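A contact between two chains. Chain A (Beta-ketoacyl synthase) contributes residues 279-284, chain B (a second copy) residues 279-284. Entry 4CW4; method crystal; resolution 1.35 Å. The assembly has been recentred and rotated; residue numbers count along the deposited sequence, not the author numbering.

Chain A, residues 279-284: TGSITG
Chain B 279-284: TGSITG

Two copies of strand 279-283, related by an exact two-fold axis, pair edge to edge as antiparallel neighbours; their axes approach to 4.6 Å at 144°, so the ribbon is twisted. Phi/psi values are extended: -135/112 at Ser A281, -107/126 at Ile A282 and -112/148 at Thr A283, repeated in chain B. The register centres on Ile A282 opposite Ile B282, a non-hydrogen-bonded pair with CA-CA 4.3 Å, flanked by hydrogen-bonded pairs Ser A281-Thr B283 and Thr A283-Ser B281, each with CA-CA 5.2 Å.

Four backbone hydrogen bonds fix this register. Thr B283 N donates to Ser A281 O at 2.9 Å and 167°, nearly linear; Ser A281 N reaches Thr B283 O at 3.3 Å and 138°, longer and more bent. Symmetry repeats both. Ile B282 CA adds a CA-H...O contact to Ser A281 O at 3.4 Å.

Side chains alternate across the sheet. On one face the isoleucines (chi1 m, chi2 t) pack together, Ile A282 CG1 to Ile B282 CG1 3.8 Å. On the other, Ser A281 CB (chi1 m) lies 3.6 Å from Thr B283 OG1 (chi1 p).

Water bridges complete the pairing: water 1 lies 2.7 Å from Ser A281 OG and donates to Thr B283 O at 2.8 Å; water 2 does likewise between Ser B281 and Thr A283.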

# COMPACT_ATOMS: atom_id res chain seq x y z
N THR A 279 -11.43 4.10 -5.67
CA THR A 279 -10.89 3.46 -4.51
C THR A 279 -9.38 3.42 -4.62
O THR A 279 -8.83 3.62 -5.70
CB THR A 279 -11.52 2.06 -4.33
OG1 THR A 279 -11.21 1.55 -3.03
CG2 THR A 279 -11.07 1.09 -5.43
N GLY A 280 -8.71 3.20 -3.51
CA GLY A 280 -7.27 3.07 -3.51
C GLY A 280 -6.76 3.06 -2.09
O GLY A 280 -7.46 3.49 -1.18
N SER A 281 -5.54 2.58 -1.90
CA SER A 281 -4.90 2.55 -0.60
C SER A 281 -3.48 3.04 -0.78
O SER A 281 -2.67 2.36 -1.40
CB SER A 281 -4.88 1.13 -0.03
OG SER A 281 -6.19 0.58 0.07
N ILE A 282 -3.19 4.22 -0.22
CA ILE A 282 -1.91 4.88 -0.43
C ILE A 282 -1.08 4.79 0.82
O ILE A 282 -1.55 5.12 1.89
CB ILE A 282 -2.10 6.33 -0.85
CG1 ILE A 282 -3.16 6.40 -1.95
CG2 ILE A 282 -0.78 6.92 -1.32
CD1 ILE A 282 -3.39 7.76 -2.52
N THR A 283 0.15 4.29 0.71
CA THR A 283 1.06 4.26 1.85
C THR A 283 2.26 5.20 1.71
O THR A 283 2.75 5.48 0.61
CB THR A 283 1.55 2.84 2.16
OG1 THR A 283 2.09 2.24 0.98
CG2 THR A 283 0.42 1.99 2.64
N GLY A 284 2.67 5.69 2.86
CA GLY A 284 3.80 6.58 3.03
C GLY A 284 4.33 6.43 4.45
O GLY A 284 4.52 7.41 5.15
N THR B 279 5.71 11.59 -3.56
CA THR B 279 5.92 10.17 -3.52
C THR B 279 4.67 9.51 -2.99
O THR B 279 3.80 10.16 -2.41
CB THR B 279 7.17 9.85 -2.68
OG1 THR B 279 7.55 8.48 -2.87
CG2 THR B 279 6.97 10.16 -1.19
N GLY B 280 4.54 8.21 -3.21
CA GLY B 280 3.43 7.46 -2.68
C GLY B 280 3.43 6.07 -3.29
O GLY B 280 4.06 5.85 -4.31
N SER B 281 2.72 5.15 -2.65
CA SER B 281 2.58 3.79 -3.13
C SER B 281 1.13 3.41 -3.02
O SER B 281 0.62 3.26 -1.91
CB SER B 281 3.44 2.83 -2.30
OG SER B 281 4.82 3.20 -2.29
N ILE B 282 0.48 3.23 -4.17
CA ILE B 282 -0.96 3.00 -4.21
C ILE B 282 -1.24 1.56 -4.56
O ILE B 282 -0.70 1.07 -5.53
CB ILE B 282 -1.65 3.94 -5.19
CG1 ILE B 282 -1.13 5.36 -4.97
CG2 ILE B 282 -3.16 3.87 -5.03
CD1 ILE B 282 -1.78 6.41 -5.82
N THR B 283 -2.03 0.87 -3.75
CA THR B 283 -2.43 -0.50 -4.07
C THR B 283 -3.92 -0.64 -4.39
O THR B 283 -4.78 0.09 -3.89
CB THR B 283 -2.04 -1.48 -2.96
OG1 THR B 283 -2.54 -1.03 -1.70
CG2 THR B 283 -0.55 -1.61 -2.86
N GLY B 284 -4.17 -1.59 -5.28
CA GLY B 284 -5.49 -1.97 -5.74
C GLY B 284 -5.43 -3.41 -6.22
O GLY B 284 -5.87 -3.72 -7.32
O HOH W 1 -7.13 -0.03 -2.36
O HOH W 2 5.18 5.38 -0.79